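Long-range contacts in phosphoribosylamine--glycine ligase (Thermotoga maritima, PDB 1VKZ), which catalyses the ATP-dependent joining of glycine to 5-phospho-beta-D-ribosylamine, the second step of de novo purine biosynthesis, with magnesium or manganese as cofactor: residues 23-32 against 353-361; 342-350 against 367-376. All coordinates share one frame; numbering follows the deposited sequence.

Contact 1. Residues 23-32 against 353-361; sequences SGGREHAIGW and EGLIFFAGV
H28 and W32, one helical turn apart, both have CG anti to the backbone N (chi1 -175° and 167°), which carries their rings from the helix to the strand, while F357 keeps its CG beside its own backbone N and sends its ring alongside, where it meets both. The imidazole lies edge-on to the strand: the backbone N-H of F358 points at H28 ND1 over 3.1 Å, almost straight and in the ring plane. ND1 is thereby an acceptor, and because NE2 on the far side bonds to D53 OD2, the ring is pinned at both nitrogens and probably carries its proton on NE2. F357 makes two T-shaped contacts, turning its edge to the face of H28 and to that of the W32 five-membered ring, with centroids 5.7 Å and 5.5 Å apart respectively. A29 lies over one face of the F357 ring, its CB 3.8 Å from the ring centroid in a CH-pi contact, nearly on the normal. Here the first helix of the Rossmann-like N domain, which begins just after the G24 N-cap, lies across strand 356-358 of a six-stranded antiparallel sheet, their directions 124° apart. F358 meets H28 rim to rim, CD1 of F358 being 3.4 Å from CE1 of H28, and so extends the aromatic cluster. Beyond F357, L355 brings CD1 against the indole, 3.8 Å from W32 NE1. At the helix start G25 lets the backbones close in, its N 3.6 Å from A359 CB and its CA in a CH...O contact with F358 O.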
loop_
_atom_site.group_PDB
_atom_site.type_symbol
_atom_site.label_atom_id
_atom_site.label_comp_id
_atom_site.label_asym_id
_atom_site.label_seq_id
_atom_site.Cartn_x
_atom_site.Cartn_y
_atom_site.Cartn_z
ATOM N N SER A 23 3.735 12.140 1.854
ATOM C CA SER A 23 2.782 13.073 2.443
ATOM C C SER A 23 1.441 12.471 2.916
ATOM O O SER A 23 0.542 13.233 3.293
ATOM C CB SER A 23 2.489 14.175 1.414
ATOM O OG SER A 23 2.267 13.579 0.154
ATOM N N GLY A 24 1.308 11.142 2.918
ATOM C CA GLY A 24 0.059 10.483 3.263
ATOM C C GLY A 24 0.031 10.045 4.704
ATOM O O GLY A 24 0.928 10.336 5.437
ATOM N N GLY A 25 -1.032 9.343 5.091
ATOM C CA GLY A 25 -1.214 8.840 6.449
ATOM C C GLY A 25 -0.285 7.711 6.801
ATOM O O GLY A 25 0.068 7.561 7.962
ATOM N N ARG A 26 0.141 6.934 5.803
ATOM C CA ARG A 26 1.176 5.893 5.968
ATOM C C ARG A 26 2.445 6.526 6.469
ATOM O O ARG A 26 3.036 6.087 7.448
ATOM C CB ARG A 26 1.412 5.238 4.619
ATOM C CG ARG A 26 2.537 4.246 4.484
ATOM C CD ARG A 26 2.563 3.581 3.105
ATOM N NE ARG A 26 2.573 4.555 2.010
ATOM C CZ ARG A 26 2.090 4.369 0.765
ATOM N NH1 ARG A 26 1.530 3.235 0.383
ATOM N NH2 ARG A 26 2.170 5.359 -0.114
ATOM N N GLU A 27 2.834 7.613 5.818
ATOM C CA GLU A 27 4.047 8.309 6.117
ATOM C C GLU A 27 3.951 8.913 7.511
ATOM O O GLU A 27 4.881 8.806 8.315
ATOM C CB GLU A 27 4.278 9.384 5.070
ATOM C CG GLU A 27 4.740 8.847 3.720
ATOM C CD GLU A 27 3.663 8.188 2.856
ATOM O OE1 GLU A 27 2.445 8.490 2.960
ATOM O OE2 GLU A 27 4.039 7.371 2.017
ATOM N N HIS A 28 2.819 9.538 7.791
ATOM C CA HIS A 28 2.595 10.135 9.082
ATOM C C HIS A 28 2.527 9.054 10.149
ATOM O O HIS A 28 3.099 9.204 11.201
ATOM C CB HIS A 28 1.335 11.019 9.050
ATOM C CG HIS A 28 1.094 11.776 10.316
ATOM N ND1 HIS A 28 -0.140 12.297 10.644
ATOM C CD2 HIS A 28 1.921 12.093 11.339
ATOM C CE1 HIS A 28 -0.059 12.900 11.821
ATOM N NE2 HIS A 28 1.174 12.775 12.273
ATOM N N ALA A 29 1.855 7.952 9.873
ATOM C CA ALA A 29 1.850 6.836 10.803
ATOM C C ALA A 29 3.280 6.330 11.096
ATOM O O ALA A 29 3.677 6.177 12.262
ATOM C CB ALA A 29 0.981 5.739 10.290
ATOM N N ILE A 30 4.055 6.096 10.054
ATOM C CA ILE A 30 5.432 5.642 10.226
ATOM C C ILE A 30 6.262 6.656 11.046
ATOM O O ILE A 30 6.914 6.299 12.010
ATOM C CB ILE A 30 6.062 5.337 8.898
ATOM C CG1 ILE A 30 5.384 4.113 8.277
ATOM C CG2 ILE A 30 7.511 5.038 9.096
ATOM C CD1 ILE A 30 5.727 3.883 6.836
ATOM N N GLY A 31 6.142 7.925 10.713
ATOM C CA GLY A 31 6.793 8.963 11.497
ATOM C C GLY A 31 6.263 9.097 12.894
ATOM O O GLY A 31 6.945 9.534 13.770
ATOM N N TRP A 32 4.997 8.761 13.092
ATOM C CA TRP A 32 4.382 8.912 14.410
ATOM C C TRP A 32 5.028 7.904 15.372
ATOM O O TRP A 32 5.477 8.275 16.433
ATOM C CB TRP A 32 2.864 8.745 14.290
ATOM C CG TRP A 32 2.154 8.583 15.590
ATOM C CD1 TRP A 32 1.753 9.563 16.437
ATOM C CD2 TRP A 32 1.739 7.343 16.184
ATOM N NE1 TRP A 32 1.118 9.016 17.531
ATOM C CE2 TRP A 32 1.104 7.654 17.407
ATOM C CE3 TRP A 32 1.827 5.995 15.796
ATOM C CZ2 TRP A 32 0.562 6.676 18.245
ATOM C CZ3 TRP A 32 1.303 5.017 16.653
ATOM C CH2 TRP A 32 0.671 5.370 17.848
ATOM N N GLU A 353 -8.810 15.818 21.219
ATOM C CA GLU A 353 -7.974 14.611 21.156
ATOM C C GLU A 353 -8.480 13.531 20.185
ATOM O O GLU A 353 -9.492 13.703 19.502
ATOM C CB GLU A 353 -7.680 14.063 22.575
ATOM C CG GLU A 353 -8.830 13.399 23.322
ATOM C CD GLU A 353 -8.418 13.001 24.745
ATOM O OE1 GLU A 353 -7.324 12.403 24.909
ATOM O OE2 GLU A 353 -9.169 13.298 25.704
ATOM N N GLY A 354 -7.722 12.441 20.110
ATOM C CA GLY A 354 -7.974 11.356 19.162
ATOM C C GLY A 354 -6.739 11.067 18.333
ATOM O O GLY A 354 -5.987 11.966 17.987
ATOM N N LEU A 355 -6.528 9.805 18.015
ATOM C CA LEU A 355 -5.472 9.448 17.125
ATOM C C LEU A 355 -5.928 9.653 15.697
ATOM O O LEU A 355 -6.723 8.903 15.180
ATOM C CB LEU A 355 -5.065 8.004 17.341
ATOM C CG LEU A 355 -3.795 7.629 16.592
ATOM C CD1 LEU A 355 -2.665 8.560 16.994
ATOM C CD2 LEU A 355 -3.456 6.159 16.884
ATOM N N ILE A 356 -5.380 10.671 15.055
ATOM C CA ILE A 356 -5.635 10.939 13.651
ATOM C C ILE A 356 -4.316 10.886 12.912
ATOM O O ILE A 356 -3.292 11.302 13.434
ATOM C CB ILE A 356 -6.284 12.335 13.466
ATOM C CG1 ILE A 356 -7.554 12.438 14.280
ATOM C CG2 ILE A 356 -6.635 12.607 11.974
ATOM C CD1 ILE A 356 -8.137 13.782 14.255
ATOM N N PHE A 357 -4.335 10.319 11.709
ATOM C CA PHE A 357 -3.222 10.420 10.797
ATOM C C PHE A 357 -3.707 11.275 9.657
ATOM O O PHE A 357 -4.791 11.076 9.161
ATOM C CB PHE A 357 -2.790 9.059 10.309
ATOM C CG PHE A 357 -2.269 8.176 11.390
ATOM C CD1 PHE A 357 -1.203 8.590 12.193
ATOM C CD2 PHE A 357 -2.803 6.932 11.597
ATOM C CE1 PHE A 357 -0.704 7.769 13.194
ATOM C CE2 PHE A 357 -2.316 6.117 12.602
ATOM C CZ PHE A 357 -1.269 6.526 13.390
ATOM N N PHE A 358 -2.886 12.235 9.266
ATOM C CA PHE A 358 -3.216 13.218 8.274
ATOM C C PHE A 358 -2.592 12.847 6.960
ATOM O O PHE A 358 -1.470 12.326 6.898
ATOM C CB PHE A 358 -2.678 14.569 8.707
ATOM C CG PHE A 358 -3.307 15.089 9.971
ATOM C CD1 PHE A 358 -2.793 14.751 11.205
ATOM C CD2 PHE A 358 -4.394 15.939 9.918
ATOM C CE1 PHE A 358 -3.364 15.203 12.348
ATOM C CE2 PHE A 358 -4.963 16.408 11.078
ATOM C CZ PHE A 358 -4.446 16.032 12.295
ATOM N N ALA A 359 -3.314 13.141 5.887
ATOM C CA ALA A 359 -2.826 12.870 4.538
ATOM C C ALA A 359 -3.059 14.121 3.721
ATOM O O ALA A 359 -2.225 15.039 3.734
ATOM C CB ALA A 359 -3.550 11.684 3.944
ATOM N N GLY A 360 -4.190 14.188 3.033
ATOM C CA GLY A 360 -4.504 15.340 2.187
ATOM C C GLY A 360 -4.964 16.558 2.974
ATOM O O GLY A 360 -6.110 16.994 2.836
ATOM N N VAL A 361 -4.072 17.118 3.788
ATOM C CA VAL A 361 -4.367 18.373 4.499
ATOM C C VAL A 361 -3.296 19.383 4.244
ATOM O O VAL A 361 -2.127 19.019 4.140
ATOM C CB VAL A 361 -4.469 18.179 6.022
ATOM C CG1 VAL A 361 -5.623 17.220 6.357
ATOM C CG2 VAL A 361 -3.112 17.709 6.616
#

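Contact 2. Residues 342-350 against 367-376; sequences PEKGKEITL and KLVTNGGRVL
T370 is gripped three times by the backbone at G345 and K346. Its carbonyl O takes the N-H of G345 at 2.8 Å, the donor standing above the carbonyl plane; its own N-H returns a bond to K346 O, also 2.8 Å and in the carbonyl plane. The hydroxyl supplies the third: chi1 of 55° sets OG1 between the backbone N and the carbonyl carbon, where it accepts K346 N at 3.1 Å. A valine here would probably leave K346 N without this acceptor and the loop held by one bond fewer. Farther along, I348 N reaches L368 O in a nearly straight bond of 3.0 Å, and the single bridge between E347 and V369 lies between these links. Segment 342-350 thus runs as an irregular edge beside strand 367-370, an outermost strand of a six-stranded antiparallel sheet. I348 turns inward, laying CD1 against the backbone at V369 and T370, 4.0 Å from L368 CG and 3.8 Å from V375 CG1. L350 crosses L368 at about a right angle, CD1 to CD2 3.7 Å, and L376 completes the apolar patch. At the other end P342 packs on the G373 backbone, its CB 3.7 Å from G373 CA. The E347-K367 ion pair is long, and both residues are exposed, so directional backbone bonding and buried aliphatic contact probably hold these segments more than charge does.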
loop_
_atom_site.group_PDB
_atom_site.type_symbol
_atom_site.label_atom_id
_atom_site.label_comp_id
_atom_site.label_asym_id
_atom_site.label_seq_id
_atom_site.Cartn_x
_atom_site.Cartn_y
_atom_site.Cartn_z
ATOM N N PRO A 342 -11.355 14.863 -6.447
ATOM C CA PRO A 342 -11.602 15.302 -5.064
ATOM C C PRO A 342 -11.650 16.805 -4.998
ATOM O O PRO A 342 -10.948 17.463 -5.767
ATOM C CB PRO A 342 -10.389 14.778 -4.291
ATOM C CG PRO A 342 -9.307 14.611 -5.299
ATOM C CD PRO A 342 -10.002 14.308 -6.612
ATOM N N GLU A 343 -12.496 17.351 -4.133
ATOM C CA GLU A 343 -12.539 18.785 -3.976
ATOM C C GLU A 343 -11.632 19.161 -2.830
ATOM O O GLU A 343 -11.583 18.500 -1.800
ATOM C CB GLU A 343 -13.973 19.308 -3.816
ATOM C CG GLU A 343 -14.621 19.154 -2.454
ATOM C CD GLU A 343 -16.076 19.617 -2.445
ATOM O OE1 GLU A 343 -16.798 19.392 -3.446
ATOM O OE2 GLU A 343 -16.515 20.206 -1.432
ATOM N N LYS A 344 -10.899 20.242 -3.038
ATOM C CA LYS A 344 -9.898 20.712 -2.094
ATOM C C LYS A 344 -10.318 22.025 -1.413
ATOM O O LYS A 344 -11.376 22.591 -1.700
ATOM C CB LYS A 344 -8.587 20.910 -2.849
ATOM C CG LYS A 344 -8.226 19.736 -3.751
ATOM C CD LYS A 344 -6.715 19.725 -4.065
ATOM C CE LYS A 344 -6.148 18.301 -4.129
ATOM N NZ LYS A 344 -4.647 18.274 -4.032
ATOM N N GLY A 345 -9.492 22.464 -0.473
ATOM C CA GLY A 345 -9.596 23.787 0.097
ATOM C C GLY A 345 -10.665 23.980 1.144
ATOM O O GLY A 345 -10.900 25.115 1.565
ATOM N N LYS A 346 -11.321 22.902 1.566
ATOM C CA LYS A 346 -12.430 23.005 2.531
ATOM C C LYS A 346 -11.870 22.985 3.948
ATOM O O LYS A 346 -10.877 22.311 4.206
ATOM C CB LYS A 346 -13.427 21.862 2.316
ATOM C CG LYS A 346 -14.003 21.766 0.878
ATOM C CD LYS A 346 -15.161 22.766 0.629
ATOM C CE LYS A 346 -15.378 23.063 -0.860
ATOM N NZ LYS A 346 -14.452 24.102 -1.434
ATOM N N GLU A 347 -12.499 23.718 4.867
ATOM C CA GLU A 347 -11.913 23.940 6.201
ATOM C C GLU A 347 -12.211 22.787 7.176
ATOM O O GLU A 347 -13.349 22.356 7.303
ATOM C CB GLU A 347 -12.374 25.282 6.788
ATOM C CG GLU A 347 -11.627 25.676 8.061
ATOM C CD GLU A 347 -12.039 27.033 8.589
ATOM O OE1 GLU A 347 -12.489 27.884 7.786
ATOM O OE2 GLU A 347 -11.903 27.253 9.813
ATOM N N ILE A 348 -11.175 22.311 7.859
ATOM C CA ILE A 348 -11.272 21.142 8.725
ATOM C C ILE A 348 -11.293 21.508 10.197
ATOM O O ILE A 348 -10.351 22.090 10.718
ATOM C CB ILE A 348 -10.082 20.188 8.471
ATOM C CG1 ILE A 348 -10.041 19.746 7.006
ATOM C CG2 ILE A 348 -10.143 18.992 9.402
ATOM C CD1 ILE A 348 -8.641 19.430 6.534
ATOM N N THR A 349 -12.372 21.145 10.873
ATOM C CA THR A 349 -12.454 21.270 12.323
ATOM C C THR A 349 -12.097 19.930 12.948
ATOM O O THR A 349 -12.585 18.880 12.538
ATOM C CB THR A 349 -13.831 21.767 12.761
ATOM O OG1 THR A 349 -13.858 23.199 12.690
ATOM C CG2 THR A 349 -14.064 21.487 14.234
ATOM N N LEU A 350 -11.205 19.994 13.927
ATOM C CA LEU A 350 -10.651 18.816 14.591
ATOM C C LEU A 350 -10.981 18.874 16.066
ATOM O O LEU A 350 -11.056 19.958 16.639
ATOM C CB LEU A 350 -9.128 18.781 14.478
ATOM C CG LEU A 350 -8.442 18.389 13.175
ATOM C CD1 LEU A 350 -6.954 18.403 13.461
ATOM C CD2 LEU A 350 -8.886 17.021 12.617
ATOM N N LYS A 367 -5.398 28.253 8.725
ATOM C CA LYS A 367 -6.374 27.211 8.970
ATOM C C LYS A 367 -5.926 25.886 8.363
ATOM O O LYS A 367 -5.001 25.816 7.558
ATOM C CB LYS A 367 -7.737 27.625 8.399
ATOM C CG LYS A 367 -8.623 28.326 9.403
ATOM C CD LYS A 367 -9.533 29.378 8.778
ATOM C CE LYS A 367 -10.309 30.100 9.889
ATOM N NZ LYS A 367 -11.442 30.941 9.395
ATOM N N LEU A 368 -6.604 24.836 8.779
ATOM C CA LEU A 368 -6.416 23.542 8.221
ATOM C C LEU A 368 -7.470 23.402 7.106
ATOM O O LEU A 368 -8.641 23.724 7.314
ATOM C CB LEU A 368 -6.572 22.513 9.344
ATOM C CG LEU A 368 -6.071 21.093 9.116
ATOM C CD1 LEU A 368 -4.684 21.062 8.452
ATOM C CD2 LEU A 368 -6.088 20.384 10.457
ATOM N N VAL A 369 -7.022 22.967 5.922
ATOM C CA VAL A 369 -7.885 22.800 4.747
ATOM C C VAL A 369 -7.625 21.466 4.037
ATOM O O VAL A 369 -6.514 20.918 4.127
ATOM C CB VAL A 369 -7.713 23.976 3.743
ATOM C CG1 VAL A 369 -7.785 25.327 4.473
ATOM C CG2 VAL A 369 -6.424 23.875 2.987
ATOM N N THR A 370 -8.636 20.908 3.357
ATOM C CA THR A 370 -8.428 19.648 2.622
ATOM C C THR A 370 -7.537 19.910 1.436
ATOM O O THR A 370 -7.594 20.981 0.854
ATOM C CB THR A 370 -9.750 19.005 2.119
ATOM O OG1 THR A 370 -10.482 19.937 1.324
ATOM C CG2 THR A 370 -10.681 18.642 3.257
ATOM N N ASN A 371 -6.744 18.907 1.063
ATOM C CA ASN A 371 -5.765 19.042 -0.006
ATOM C C ASN A 371 -5.325 17.666 -0.470
ATOM O O ASN A 371 -4.156 17.315 -0.412
ATOM C CB ASN A 371 -4.565 19.866 0.477
ATOM C CG ASN A 371 -3.623 20.267 -0.653
ATOM O OD1 ASN A 371 -4.007 20.997 -1.566
ATOM N ND2 ASN A 371 -2.373 19.812 -0.576
ATOM N N GLY A 372 -6.276 16.874 -0.926
ATOM C CA GLY A 372 -5.996 15.525 -1.407
ATOM C C GLY A 372 -7.251 14.698 -1.298
ATOM O O GLY A 372 -8.218 15.076 -0.607
ATOM N N GLY A 373 -7.243 13.553 -1.960
ATOM C CA GLY A 373 -8.429 12.694 -1.996
ATOM C C GLY A 373 -8.832 12.179 -0.639
ATOM O O GLY A 373 -9.978 12.304 -0.231
ATOM N N ARG A 374 -7.875 11.560 0.031
ATOM C CA ARG A 374 -8.030 11.083 1.383
ATOM C C ARG A 374 -7.423 12.128 2.304
ATOM O O ARG A 374 -6.230 12.492 2.186
ATOM C CB ARG A 374 -7.363 9.720 1.542
ATOM C CG ARG A 374 -7.946 8.729 0.540
ATOM C CD ARG A 374 -7.592 7.262 0.755
ATOM N NE ARG A 374 -6.205 6.956 0.398
ATOM C CZ ARG A 374 -5.619 5.791 0.628
ATOM N NH1 ARG A 374 -6.284 4.812 1.209
ATOM N NH2 ARG A 374 -4.369 5.613 0.284
ATOM N N VAL A 375 -8.256 12.597 3.233
ATOM C CA VAL A 375 -7.935 13.749 4.062
ATOM C C VAL A 375 -7.347 13.247 5.366
ATOM O O VAL A 375 -6.167 13.507 5.691
ATOM C CB VAL A 375 -9.199 14.637 4.273
ATOM C CG1 VAL A 375 -8.875 15.980 4.961
ATOM C CG2 VAL A 375 -9.834 14.903 2.947
ATOM N N LEU A 376 -8.159 12.502 6.093
ATOM C CA LEU A 376 -7.788 12.040 7.426
ATOM C C LEU A 376 -8.031 10.554 7.619
ATOM O O LEU A 376 -8.972 9.980 7.075
ATOM C CB LEU A 376 -8.596 12.778 8.512
ATOM C CG LEU A 376 -8.454 14.291 8.485
ATOM C CD1 LEU A 376 -9.658 14.981 9.077
ATOM C CD2 LEU A 376 -7.197 14.724 9.215
#

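Going from the N terminus, 23-32 leads into the first helix of the N domain, and contact 1 closes a very long loop, 320 residues including the ATP-grasp region, when the chain returns at 353-361. Contact 2 closes a far shorter one within the C domain, 16 residues from 342-350 to 367-376. Since 342-350 precedes 353-361 and 367-376 follows it, the two contacts cross rather than nest. They meet in one antiparallel sheet, where strand 356-364 lies between 374-382 and 367-370; G360 bonds to both N371 and R374 through its backbone. Contact 1 ties the N domain to this sheet, and contact 2 lays 342-350 along the edge formed by strand 367-370.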